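Local coordinates for protein Niban 2 (Homo sapiens, PDB 7CTP) that may help suppress apoptosis and may promote melanoma cell invasion, and has cadherin-binding and transcription coactivator activities, at residues Y222-M227 with V422-V427; E316-K321 with Q519-E524; P328-C333 with K505-T510; I498-L503 with Q542-D547; S513-F518 with L531-Y536. All blocks are in the same frame, centred on the assembly; numbering follows the deposited sequence.

Contact 1 (Y222-M227 with V422-V427)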
# COMPACT_ATOMS: atom_id res chain seq x y z
N TYR A 222 7.58 16.20 -4.07
CA TYR A 222 8.61 15.29 -3.59
C TYR A 222 8.15 14.65 -2.29
O TYR A 222 7.51 15.30 -1.46
CB TYR A 222 9.94 16.03 -3.37
CG TYR A 222 10.71 16.36 -4.62
CD1 TYR A 222 11.67 15.49 -5.13
CD2 TYR A 222 10.51 17.57 -5.29
CE1 TYR A 222 12.39 15.79 -6.27
CE2 TYR A 222 11.22 17.88 -6.43
CZ TYR A 222 12.16 16.99 -6.92
OH TYR A 222 12.87 17.31 -8.06
N GLY A 223 8.50 13.38 -2.10
CA GLY A 223 8.25 12.70 -0.85
C GLY A 223 7.11 11.71 -0.94
O GLY A 223 6.35 11.65 -1.92
N THR A 224 7.01 10.91 0.12
CA THR A 224 6.00 9.86 0.22
C THR A 224 4.60 10.42 -0.01
O THR A 224 4.22 11.44 0.57
CB THR A 224 6.10 9.20 1.60
OG1 THR A 224 7.36 8.53 1.71
CG2 THR A 224 4.98 8.19 1.79
N TRP A 225 3.84 9.73 -0.86
CA TRP A 225 2.51 10.16 -1.27
C TRP A 225 1.48 9.23 -0.64
O TRP A 225 1.49 8.03 -0.90
CB TRP A 225 2.39 10.14 -2.79
CG TRP A 225 1.09 10.63 -3.34
CD1 TRP A 225 0.30 11.62 -2.84
CD2 TRP A 225 0.44 10.16 -4.53
NE1 TRP A 225 -0.81 11.80 -3.65
CE2 TRP A 225 -0.74 10.91 -4.69
CE3 TRP A 225 0.76 9.17 -5.47
CZ2 TRP A 225 -1.61 10.70 -5.75
CZ3 TRP A 225 -0.11 8.97 -6.52
CH2 TRP A 225 -1.28 9.73 -6.65
N GLU A 226 0.60 9.80 0.18
CA GLU A 226 -0.36 9.00 0.93
C GLU A 226 -1.30 8.22 0.02
O GLU A 226 -1.81 7.16 0.39
CB GLU A 226 -1.15 9.90 1.88
CG GLU A 226 -2.16 9.17 2.76
CD GLU A 226 -2.33 9.83 4.13
OE1 GLU A 226 -2.93 9.19 5.02
OE2 GLU A 226 -1.87 10.98 4.30
N MET A 227 -1.54 8.73 -1.19
CA MET A 227 -2.52 8.13 -2.07
C MET A 227 -1.89 7.16 -3.07
O MET A 227 -2.56 6.76 -4.03
CB MET A 227 -3.31 9.22 -2.78
CG MET A 227 -4.17 10.07 -1.83
SD MET A 227 -5.16 9.14 -0.64
CE MET A 227 -6.33 8.28 -1.70
N VAL A 422 2.90 13.44 8.10
CA VAL A 422 1.68 12.65 8.15
C VAL A 422 1.72 11.52 7.13
O VAL A 422 1.35 10.38 7.41
CB VAL A 422 0.45 13.55 7.95
CG1 VAL A 422 -0.84 12.75 8.17
CG2 VAL A 422 0.51 14.75 8.89
N SER A 423 2.19 11.83 5.91
CA SER A 423 2.12 10.87 4.82
C SER A 423 3.04 9.69 5.06
O SER A 423 2.63 8.53 4.89
CB SER A 423 2.47 11.56 3.50
OG SER A 423 1.65 12.70 3.30
N SER A 424 4.30 9.95 5.43
CA SER A 424 5.24 8.88 5.71
C SER A 424 4.71 7.97 6.80
O SER A 424 4.77 6.74 6.70
CB SER A 424 6.60 9.45 6.12
OG SER A 424 7.21 10.15 5.05
N THR A 425 4.16 8.57 7.86
CA THR A 425 3.63 7.78 8.97
C THR A 425 2.51 6.85 8.50
O THR A 425 2.52 5.65 8.81
CB THR A 425 3.14 8.70 10.08
OG1 THR A 425 4.26 9.40 10.64
CG2 THR A 425 2.45 7.88 11.17
N SER A 426 1.55 7.38 7.75
CA SER A 426 0.44 6.57 7.26
C SER A 426 0.93 5.43 6.38
O SER A 426 0.56 4.26 6.59
CB SER A 426 -0.54 7.45 6.48
OG SER A 426 -1.58 6.67 5.93
N VAL A 427 1.76 5.74 5.38
CA VAL A 427 2.22 4.72 4.44
C VAL A 427 3.00 3.63 5.17
O VAL A 427 2.83 2.43 4.91
CB VAL A 427 3.05 5.37 3.33
CG1 VAL A 427 3.84 4.31 2.56
CG2 VAL A 427 2.14 6.16 2.39
O HOH W 1 0.63 12.51 0.75
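The carboxylate of E226 takes its partner from above its plane: the hydroxyl of S426 donates to E226 OE1 at 3.0 Å, 54° out of that plane. The same OE1 also forms a salt bridge with K122, so one oxygen carries both a helix hydroxyl and a lysine, while E226 OE2 lies 4.0 Å from S423 CA. CG of E226 stands anti to the backbone N (chi1 -178°), and after a bend at chi2 the carboxylate reaches S426. W225, whose CB points away from helix 422-455, carries the other flat group, an indole with M227 CB over one face, 3.5 Å above the plane and offset toward the rim; R216 makes a cation-pi contact with it, and I235 and L239 of helix 232-252 also touch the side chain. Here a loop between helices 204-218 and 232-252 meets the first turns of helix 422-455, and K122 brings in an edge strand of the PH-domain sheet, so three parts of the fold converge on E226. An alanine here would probably leave the S426 hydroxyl without this acceptor and deprive K122 of this salt bridge, weakening the tie between the PH domain and the helical part. Two residues earlier in the loop, T224 CG2 meets V427 CG2 tip to tip at 3.5 Å, and T224 O presses on S423 CB at 3.4 Å. The S424 hydroxyl, near T224 OG1, finds its polar partner in D421. A water joins the segments as well, accepting from E226 N at 2.8 Å and hydrogen-bonding S423 OG at 2.8 Å.

Contact 2 (E316-K321 with Q519-E524)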
# COMPACT_ATOMS: atom_id res chain seq x y z
N GLU A 316 27.81 2.66 -15.83
CA GLU A 316 28.86 3.11 -14.91
C GLU A 316 29.60 4.33 -15.46
O GLU A 316 30.00 5.20 -14.69
CB GLU A 316 29.82 1.95 -14.63
CG GLU A 316 31.02 2.27 -13.72
CD GLU A 316 30.67 3.12 -12.50
OE1 GLU A 316 31.41 4.10 -12.24
OE2 GLU A 316 29.70 2.80 -11.79
N HIS A 317 29.77 4.41 -16.78
CA HIS A 317 30.41 5.59 -17.36
C HIS A 317 29.55 6.83 -17.16
O HIS A 317 30.05 7.89 -16.78
CB HIS A 317 30.71 5.37 -18.84
CG HIS A 317 31.40 6.52 -19.50
ND1 HIS A 317 30.79 7.32 -20.44
CD2 HIS A 317 32.66 7.00 -19.36
CE1 HIS A 317 31.64 8.25 -20.85
NE2 HIS A 317 32.78 8.08 -20.21
N LEU A 318 28.24 6.71 -17.41
CA LEU A 318 27.33 7.82 -17.14
C LEU A 318 27.38 8.21 -15.67
O LEU A 318 27.45 9.39 -15.33
CB LEU A 318 25.91 7.43 -17.55
CG LEU A 318 24.76 8.37 -17.22
CD1 LEU A 318 24.90 9.70 -17.95
CD2 LEU A 318 23.43 7.69 -17.57
N ALA A 319 27.33 7.21 -14.78
CA ALA A 319 27.34 7.51 -13.35
C ALA A 319 28.59 8.26 -12.96
O ALA A 319 28.54 9.18 -12.13
CB ALA A 319 27.21 6.21 -12.55
N SER A 320 29.73 7.90 -13.55
CA SER A 320 30.99 8.55 -13.20
C SER A 320 30.96 10.03 -13.54
O SER A 320 31.47 10.86 -12.78
CB SER A 320 32.16 7.87 -13.91
OG SER A 320 32.15 8.20 -15.30
N LYS A 321 30.34 10.39 -14.67
CA LYS A 321 30.24 11.79 -15.07
C LYS A 321 29.25 12.55 -14.20
O LYS A 321 29.45 13.73 -13.90
CB LYS A 321 29.83 11.88 -16.54
CG LYS A 321 30.80 11.22 -17.50
CD LYS A 321 32.15 11.92 -17.51
CE LYS A 321 33.02 11.38 -18.64
NZ LYS A 321 34.42 11.13 -18.20
N GLN A 519 22.57 13.22 -21.59
CA GLN A 519 21.88 12.25 -22.44
C GLN A 519 22.80 11.75 -23.55
O GLN A 519 22.73 10.57 -23.93
CB GLN A 519 20.63 12.86 -23.06
CG GLN A 519 19.83 11.85 -23.89
CD GLN A 519 19.18 10.79 -23.03
OE1 GLN A 519 18.67 11.09 -21.95
NE2 GLN A 519 19.19 9.55 -23.51
N GLU A 520 23.66 12.62 -24.07
CA GLU A 520 24.49 12.29 -25.22
C GLU A 520 25.48 11.17 -24.93
O GLU A 520 26.08 10.64 -25.87
CB GLU A 520 25.23 13.54 -25.69
CG GLU A 520 26.16 14.13 -24.64
CD GLU A 520 26.97 15.30 -25.16
OE1 GLU A 520 27.88 15.76 -24.43
OE2 GLU A 520 26.68 15.77 -26.28
N LEU A 521 25.66 10.79 -23.66
CA LEU A 521 26.55 9.70 -23.28
C LEU A 521 25.90 8.33 -23.37
O LEU A 521 26.61 7.32 -23.22
CB LEU A 521 27.04 9.91 -21.85
CG LEU A 521 27.69 11.25 -21.50
CD1 LEU A 521 27.98 11.31 -20.01
CD2 LEU A 521 28.96 11.47 -22.32
N ILE A 522 24.60 8.26 -23.60
CA ILE A 522 23.87 6.99 -23.59
C ILE A 522 23.75 6.50 -25.03
O ILE A 522 23.12 7.14 -25.86
CB ILE A 522 22.50 7.14 -22.93
CG1 ILE A 522 22.64 7.48 -21.44
CG2 ILE A 522 21.69 5.85 -23.08
CD1 ILE A 522 21.35 7.96 -20.81
N PHE A 523 24.37 5.35 -25.31
CA PHE A 523 24.21 4.69 -26.60
C PHE A 523 22.73 4.47 -26.90
O PHE A 523 21.99 3.96 -26.06
CB PHE A 523 24.97 3.37 -26.56
CG PHE A 523 24.84 2.54 -27.81
CD1 PHE A 523 24.95 3.10 -29.06
CD2 PHE A 523 24.64 1.17 -27.70
CE1 PHE A 523 24.84 2.31 -30.20
CE2 PHE A 523 24.53 0.38 -28.83
CZ PHE A 523 24.63 0.95 -30.08
N GLU A 524 22.31 4.86 -28.11
CA GLU A 524 20.88 4.94 -28.41
C GLU A 524 20.19 3.58 -28.28
O GLU A 524 19.04 3.51 -27.84
CB GLU A 524 20.67 5.53 -29.80
CG GLU A 524 19.23 5.47 -30.32
CD GLU A 524 19.16 5.53 -31.83
OE1 GLU A 524 18.21 4.94 -32.40
OE2 GLU A 524 20.06 6.15 -32.45
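L521 lays its CD1 methyl against the aliphatic stem of K321, with L521 CD1 3.8 Å from K321 CG and the two side chains crossing at about a right angle. This is the join between the very long helix 260-337 and the connector that links the antiparallel helices 464-511 and 532-555, a seam in the all-helical part of the protein; on the connector side the residues 519-521 form the end of a 3-10 turn. The same L521 CD1 lies 4.0 Å from L318 CD1. L318 then divides its branches: its other methyl, CD2, meets I522 CD1 at 3.9 Å, so one leucine of the helix touches two consecutive residues of the connector. CG of L318 stands anti to the backbone N (chi1 173°), and from there the two methyls part toward L521 and I522. No hydrogen bond crosses the interface; it is held by apolar contacts. F518 and I530 of the connector also touch L318, while T535 and V532 of helix 532-555 touch L318 and I522 respectively. The K321 chain, bent at chi2 and chi4, ends away from L521, and it is the CB-CG stem that makes the contact. On the helix side, H317 O accepts twice, from K321 N at 3.3 Å and from S320 OG at 2.6 Å, the hydroxyl tilted 22° from the carbonyl plane.

Contact 3 (P328-C333 with K505-T510)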
# COMPACT_ATOMS: atom_id res chain seq x y z
N PRO A 328 30.16 16.23 -4.69
CA PRO A 328 30.54 17.16 -3.61
C PRO A 328 29.35 17.76 -2.88
O PRO A 328 29.25 17.66 -1.65
CB PRO A 328 31.36 18.22 -4.34
CG PRO A 328 31.95 17.50 -5.50
CD PRO A 328 30.88 16.54 -5.94
N LYS A 329 28.42 18.38 -3.62
CA LYS A 329 27.27 19.02 -3.01
C LYS A 329 26.35 18.00 -2.34
O LYS A 329 25.79 18.28 -1.28
CB LYS A 329 26.50 19.83 -4.06
CG LYS A 329 27.28 21.03 -4.57
CD LYS A 329 26.55 21.72 -5.71
CE LYS A 329 27.28 22.98 -6.16
NZ LYS A 329 28.59 22.68 -6.78
N ALA A 330 26.20 16.81 -2.94
CA ALA A 330 25.36 15.79 -2.33
C ALA A 330 25.93 15.34 -0.98
O ALA A 330 25.19 15.22 0.00
CB ALA A 330 25.20 14.59 -3.27
N GLU A 331 27.24 15.09 -0.93
CA GLU A 331 27.84 14.61 0.31
C GLU A 331 27.73 15.65 1.42
O GLU A 331 27.47 15.30 2.58
CB GLU A 331 29.29 14.21 0.07
CG GLU A 331 29.43 12.80 -0.52
CD GLU A 331 30.85 12.48 -0.99
OE1 GLU A 331 31.68 13.41 -1.06
OE2 GLU A 331 31.12 11.30 -1.28
N VAL A 332 27.88 16.93 1.08
CA VAL A 332 27.72 17.98 2.08
C VAL A 332 26.29 18.00 2.60
O VAL A 332 26.05 18.16 3.80
CB VAL A 332 28.12 19.35 1.50
CG1 VAL A 332 27.66 20.47 2.45
CG2 VAL A 332 29.63 19.43 1.27
N CYS A 333 25.32 17.81 1.70
CA CYS A 333 23.92 17.90 2.11
C CYS A 333 23.56 16.72 3.01
O CYS A 333 22.85 16.88 4.01
CB CYS A 333 23.02 17.98 0.87
SG CYS A 333 21.24 18.22 1.22
N LYS A 505 15.16 17.13 -3.80
CA LYS A 505 14.57 18.47 -3.80
C LYS A 505 15.62 19.53 -3.52
O LYS A 505 15.67 20.56 -4.22
CB LYS A 505 13.44 18.55 -2.78
CG LYS A 505 12.73 19.89 -2.83
CD LYS A 505 11.79 20.07 -1.66
CE LYS A 505 10.35 19.82 -2.10
NZ LYS A 505 9.48 19.45 -0.95
N LYS A 506 16.48 19.31 -2.53
CA LYS A 506 17.54 20.27 -2.23
C LYS A 506 18.50 20.42 -3.41
O LYS A 506 18.97 21.53 -3.70
CB LYS A 506 18.31 19.84 -0.98
CG LYS A 506 17.49 19.88 0.31
CD LYS A 506 17.08 21.30 0.67
CE LYS A 506 16.21 21.30 1.94
NZ LYS A 506 15.47 22.59 2.11
N LEU A 507 18.79 19.32 -4.10
CA LEU A 507 19.73 19.36 -5.22
C LEU A 507 19.09 19.82 -6.53
O LEU A 507 19.82 20.06 -7.50
CB LEU A 507 20.37 17.98 -5.41
CG LEU A 507 21.29 17.49 -4.28
CD1 LEU A 507 21.63 16.01 -4.43
CD2 LEU A 507 22.56 18.33 -4.21
N ALA A 508 17.77 19.97 -6.59
CA ALA A 508 17.11 20.26 -7.86
C ALA A 508 17.58 21.55 -8.52
O ALA A 508 17.75 21.55 -9.75
CB ALA A 508 15.59 20.26 -7.69
N PRO A 509 17.77 22.67 -7.80
CA PRO A 509 18.27 23.88 -8.49
C PRO A 509 19.63 23.67 -9.14
O PRO A 509 19.92 24.29 -10.17
CB PRO A 509 18.34 24.92 -7.37
CG PRO A 509 17.37 24.45 -6.35
CD PRO A 509 17.48 22.96 -6.39
N THR A 510 20.45 22.78 -8.59
CA THR A 510 21.75 22.50 -9.20
C THR A 510 21.58 21.66 -10.46
O THR A 510 22.22 21.93 -11.48
CB THR A 510 22.66 21.80 -8.19
OG1 THR A 510 22.89 22.66 -7.07
CG2 THR A 510 23.99 21.44 -8.82
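C333 N donates to K329 O at 3.1 Å, and both residues of this helical turn reach the facing helix, C333 through its sulphur and K329 through its aliphatic chain. No hydrogen bond joins the two segments, which run antiparallel with an angle of 155° and an axis separation of 10.7 Å. At that distance the side chains meet in ordinary van der Waals contact. C333 SG, anti to the backbone N (chi1 -176°), points across to K506 CB at 4.0 Å. A330 CB meets L507 CD1 at 4.0 Å, the apolar middle of the contact, and L507 CD2 lies 4.2 Å from K329 CB. At the outer end K329 CD crosses T510 obliquely, 4.0 Å from T510 OG1. Each helix is kinked at a proline, P328 and P509, whose ring nitrogen has no hydrogen to give to the preceding turn. K506 makes its contact through CB, while its far end leads away from the facing segment. Y222, from the loop after helix 204-218, touches K505 and A508 of helix 464-511. Helix 532-555 adjoins the contact, with Y536 and V540 touching L507 and T543 touching A330, while I326, one turn back on helix 260-337, adds to the packing round L507 and T510; the contact is one side of a three-helix packing.

Contact 4 (I498-L503 with Q542-D547); sequences ISIPFL and QTVMKD
Torsions put L503 and V544 against each other. In L503, chi1 of -72° sets CG anti to the carbonyl carbon, and chi2 of 167° extends CD1 away from CA toward the facing helix; in V544, CG1 is likewise anti to the carbonyl carbon while CG2 takes the crowded position between N and the carbonyl. The result is L503 CD1 to V544 CG1 at 3.5 Å, tighter than usual van der Waals contact, with the two side chains sliding past each other in opposite directions. V544 CG2 serves the other side of the contact: it lies 4.1 Å from S499 OG and 4.3 Å from I500 CG1, so the two methyls of one valine meet three residues spread over little more than one turn. L503 CD1 also comes within 4.2 Å of T543 OG1. Neither hydroxyl bonds across the interface. S499 OG hydrogen-bonds to L495 O and T543 OG1 to V540 O, each to a carbonyl of its own helix, which satisfies these polar atoms beside an apolar neighbour. The helix carrying S499 is kinked at P501, although L503 N still donates to S499 O at 3.0 Å. Around this pair, V338 touches S499 and L503, C333 also touches L503, and L496 adds to the surroundings of V544. The axes of the short segments lie 10.4 Å apart at closest approach and the chain directions differ by 144°. Helices 464-511 and 532-555 are consecutive in the chain and pack broadly antiparallel, joined by a long connector: an antiparallel helix pair within a larger helical bundle.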
# COMPACT_ATOMS: atom_id res chain seq x y z
N ILE A 498 12.45 8.32 2.93
CA ILE A 498 12.38 9.64 3.57
C ILE A 498 13.53 10.54 3.13
O ILE A 498 13.34 11.73 2.87
CB ILE A 498 12.34 9.48 5.10
CG1 ILE A 498 10.98 8.91 5.55
CG2 ILE A 498 12.63 10.83 5.77
CD1 ILE A 498 11.03 8.21 6.89
N SER A 499 14.73 9.98 3.01
CA SER A 499 15.92 10.82 2.83
C SER A 499 16.15 11.21 1.37
O SER A 499 16.58 12.33 1.09
CB SER A 499 17.14 10.09 3.40
OG SER A 499 17.40 8.90 2.68
N ILE A 500 15.89 10.31 0.42
CA ILE A 500 16.26 10.60 -0.97
C ILE A 500 15.37 11.70 -1.55
O ILE A 500 15.90 12.62 -2.19
CB ILE A 500 16.26 9.32 -1.82
CG1 ILE A 500 17.45 8.43 -1.43
CG2 ILE A 500 16.38 9.67 -3.30
CD1 ILE A 500 17.48 7.11 -2.16
N PRO A 501 14.04 11.68 -1.36
CA PRO A 501 13.25 12.81 -1.91
C PRO A 501 13.68 14.14 -1.34
O PRO A 501 13.64 15.16 -2.05
CB PRO A 501 11.81 12.46 -1.50
CG PRO A 501 11.82 10.99 -1.33
CD PRO A 501 13.17 10.68 -0.74
N PHE A 502 14.08 14.15 -0.07
CA PHE A 502 14.61 15.37 0.53
C PHE A 502 15.86 15.85 -0.21
O PHE A 502 15.96 17.03 -0.57
CB PHE A 502 14.92 15.10 2.00
CG PHE A 502 15.61 16.25 2.69
CD1 PHE A 502 14.88 17.30 3.19
CD2 PHE A 502 17.00 16.26 2.83
CE1 PHE A 502 15.51 18.37 3.83
CE2 PHE A 502 17.64 17.32 3.46
CZ PHE A 502 16.89 18.37 3.96
N LEU A 503 16.81 14.95 -0.44
CA LEU A 503 18.05 15.32 -1.12
C LEU A 503 17.78 15.77 -2.55
O LEU A 503 18.37 16.75 -3.02
CB LEU A 503 19.01 14.14 -1.12
CG LEU A 503 19.65 13.77 0.21
CD1 LEU A 503 20.30 12.41 0.05
CD2 LEU A 503 20.67 14.82 0.62
N GLN A 542 23.49 6.41 -3.32
CA GLN A 542 24.72 5.85 -2.78
C GLN A 542 25.35 6.77 -1.73
O GLN A 542 26.11 6.29 -0.88
CB GLN A 542 25.71 5.55 -3.90
CG GLN A 542 25.39 4.28 -4.68
CD GLN A 542 25.27 3.06 -3.78
OE1 GLN A 542 26.09 2.85 -2.89
NE2 GLN A 542 24.25 2.24 -4.02
N THR A 543 25.02 8.06 -1.75
CA THR A 543 25.59 8.98 -0.77
C THR A 543 24.98 8.80 0.62
O THR A 543 25.62 9.15 1.62
CB THR A 543 25.41 10.43 -1.22
OG1 THR A 543 24.03 10.79 -1.14
CG2 THR A 543 25.91 10.61 -2.63
N VAL A 544 23.76 8.28 0.72
CA VAL A 544 23.19 8.00 2.04
C VAL A 544 23.36 6.55 2.45
O VAL A 544 23.09 6.22 3.62
CB VAL A 544 21.69 8.36 2.12
CG1 VAL A 544 21.50 9.84 2.08
CG2 VAL A 544 20.90 7.66 1.02
N MET A 545 23.80 5.67 1.54
CA MET A 545 23.76 4.24 1.81
C MET A 545 24.63 3.86 3.00
O MET A 545 24.23 3.04 3.83
CB MET A 545 24.19 3.48 0.56
CG MET A 545 23.52 2.13 0.42
SD MET A 545 21.73 2.23 0.60
CE MET A 545 21.39 0.57 1.16
N LYS A 546 25.82 4.45 3.11
CA LYS A 546 26.71 4.13 4.23
C LYS A 546 26.06 4.50 5.56
O LYS A 546 25.96 3.66 6.46
CB LYS A 546 28.05 4.84 4.07
CG LYS A 546 29.01 4.64 5.26
CD LYS A 546 30.39 5.19 4.94
CE LYS A 546 31.21 5.43 6.20
NZ LYS A 546 31.38 6.88 6.52
N ASP A 547 25.59 5.74 5.68
CA ASP A 547 24.94 6.18 6.91
C ASP A 547 23.74 5.32 7.26
O ASP A 547 23.53 4.97 8.43
CB ASP A 547 24.54 7.65 6.80
CG ASP A 547 25.73 8.59 6.83
OD1 ASP A 547 26.63 8.39 7.68
OD2 ASP A 547 25.78 9.53 6.00

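Contact 5 (S513-F518 with L531-Y536); sequences SELPRF and LVENTY
A 3-10 turn, 515-518, lies against the first turn of helix 532-555, bringing the CA atoms of F518 and V532 to 6.7 Å. L515 does most of the reaching: its CD1 sits over one face of the Y536 ring, 4.0 Å from the centroid and 27° off the ring normal, a CH-pi contact whose closest atom pair is L515 CD1 to Y536 CD2 at 3.6 Å. The two side chains cross at about a right angle. In Y536, chi1 of 162° sets CG anti to the backbone N, and the ring presents a face to L515 CD1. L515 CD1 is also 3.7 Å from E533 OE1, so an apolar methyl lies beside a carboxylate oxygen. V532 takes the other end, its CG1 touching L515 O at 3.4 Å and its CG2 lying 4.1 Å from F518 CB. This is the long connector between the antiparallel helices 464-511 and 532-555, folding back onto the start of the helix it leads to. L531 stands at the N-cap, and its O accepts from both T535 N and T535 OG1, the hydroxyl at 2.9 Å and above the carbonyl plane. On the turn, R517 NH1 bridges to E514 OE1 at 2.8 Å; the guanidinium comes to the anti side of the carboxylate and also makes a cation-pi contact with F325. An alanine in place of Y536 would probably leave L515 CD1 without its aromatic face and open a gap beside L504, L507 and C511, which also touch the tyrosine. The F518 side chain leads away from V532, and L318 and K321 of helix 260-337 touch this residue.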
# COMPACT_ATOMS: atom_id res chain seq x y z
N SER A 513 18.31 21.58 -14.52
CA SER A 513 18.63 22.21 -15.80
C SER A 513 19.81 21.53 -16.48
O SER A 513 19.94 21.61 -17.71
CB SER A 513 18.93 23.69 -15.59
OG SER A 513 20.08 23.86 -14.78
N GLU A 514 20.67 20.87 -15.71
CA GLU A 514 21.95 20.38 -16.20
C GLU A 514 21.94 18.92 -16.63
O GLU A 514 22.68 18.55 -17.54
CB GLU A 514 23.02 20.57 -15.12
CG GLU A 514 23.35 22.02 -14.80
CD GLU A 514 23.76 22.81 -16.03
OE1 GLU A 514 24.62 22.32 -16.79
OE2 GLU A 514 23.22 23.91 -16.22
N LEU A 515 21.12 18.09 -15.98
CA LEU A 515 21.09 16.66 -16.28
C LEU A 515 20.87 16.32 -17.75
O LEU A 515 21.53 15.37 -18.23
CB LEU A 515 20.01 15.99 -15.42
CG LEU A 515 20.29 15.87 -13.93
CD1 LEU A 515 19.10 15.23 -13.23
CD2 LEU A 515 21.56 15.07 -13.68
N PRO A 516 20.00 17.00 -18.51
CA PRO A 516 19.82 16.60 -19.91
C PRO A 516 21.10 16.64 -20.73
O PRO A 516 21.18 15.94 -21.76
CB PRO A 516 18.79 17.60 -20.43
CG PRO A 516 17.99 17.95 -19.21
CD PRO A 516 19.00 18.00 -18.11
N ARG A 517 22.10 17.40 -20.31
CA ARG A 517 23.36 17.44 -21.05
C ARG A 517 24.08 16.09 -21.04
O ARG A 517 24.91 15.84 -21.92
CB ARG A 517 24.27 18.54 -20.49
CG ARG A 517 25.28 18.07 -19.45
CD ARG A 517 25.82 19.23 -18.60
NE ARG A 517 26.92 18.79 -17.74
CZ ARG A 517 27.30 19.40 -16.62
NH1 ARG A 517 26.66 20.49 -16.19
NH2 ARG A 517 28.32 18.92 -15.92
N PHE A 518 23.74 15.21 -20.09
CA PHE A 518 24.35 13.89 -20.02
C PHE A 518 23.69 12.87 -20.94
O PHE A 518 24.18 11.74 -21.02
CB PHE A 518 24.30 13.33 -18.60
CG PHE A 518 25.11 14.11 -17.58
CD1 PHE A 518 26.49 13.99 -17.53
CD2 PHE A 518 24.48 14.94 -16.66
CE1 PHE A 518 27.23 14.69 -16.59
CE2 PHE A 518 25.22 15.64 -15.72
CZ PHE A 518 26.60 15.52 -15.69
N LEU A 531 18.55 5.53 -18.07
CA LEU A 531 17.98 6.87 -18.04
C LEU A 531 18.88 7.79 -17.22
O LEU A 531 19.34 7.40 -16.14
CB LEU A 531 16.58 6.85 -17.41
CG LEU A 531 15.49 6.19 -18.26
CD1 LEU A 531 14.21 6.00 -17.45
CD2 LEU A 531 15.22 7.04 -19.48
N VAL A 532 19.12 9.00 -17.73
CA VAL A 532 19.91 9.98 -16.98
C VAL A 532 19.34 10.15 -15.58
O VAL A 532 20.06 10.11 -14.57
CB VAL A 532 19.96 11.32 -17.72
CG1 VAL A 532 20.54 12.40 -16.80
CG2 VAL A 532 20.78 11.21 -18.99
N GLU A 533 18.02 10.32 -15.49
CA GLU A 533 17.41 10.60 -14.20
C GLU A 533 17.59 9.45 -13.22
O GLU A 533 17.94 9.67 -12.06
CB GLU A 533 15.93 10.91 -14.39
CG GLU A 533 15.28 11.40 -13.13
CD GLU A 533 15.59 12.85 -12.81
OE1 GLU A 533 15.85 13.63 -13.75
OE2 GLU A 533 15.54 13.20 -11.61
N ASN A 534 17.35 8.21 -13.67
CA ASN A 534 17.48 7.06 -12.78
C ASN A 534 18.93 6.86 -12.34
O ASN A 534 19.19 6.48 -11.19
CB ASN A 534 16.99 5.79 -13.47
CG ASN A 534 15.49 5.75 -13.61
OD1 ASN A 534 14.88 6.67 -14.14
ND2 ASN A 534 14.88 4.67 -13.11
N THR A 535 19.87 7.06 -13.26
CA THR A 535 21.28 6.93 -12.91
C THR A 535 21.68 7.99 -11.89
O THR A 535 22.35 7.70 -10.89
CB THR A 535 22.13 7.03 -14.17
OG1 THR A 535 21.72 6.01 -15.10
CG2 THR A 535 23.61 6.83 -13.84
N TYR A 536 21.25 9.23 -12.13
CA TYR A 536 21.46 10.31 -11.17
C TYR A 536 20.88 9.97 -9.80
O TYR A 536 21.53 10.15 -8.77
CB TYR A 536 20.85 11.60 -11.72
CG TYR A 536 20.61 12.69 -10.69
CD1 TYR A 536 21.67 13.34 -10.07
CD2 TYR A 536 19.32 13.09 -10.36
CE1 TYR A 536 21.45 14.34 -9.14
CE2 TYR A 536 19.09 14.10 -9.44
CZ TYR A 536 20.16 14.72 -8.83
OH TYR A 536 19.93 15.72 -7.91

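How the contacts relate
Contacts 2 to 5 form one cluster, their centres 9 to 22 Å apart, built from helices 260-337, 464-511 and 532-555 and the connector between the last two. Contacts 2 and 3 share helix 260-337, contacts 3 and 4 share 464-511, contacts 4 and 5 share 532-555, and contact 5 is nested in the loop that contact 4 closes. Contacts 2 and 5 touch through L318 and T535, contacts 3 and 5 through L507 and Y536. Contact 1 meets contacts 3 and 4 through Y222 packing on K505 and P501. Along the chain it crosses contacts 2 and 3, so distant segments interlace; through the E226-K122 salt bridge it also ties the PH domain to this helical body.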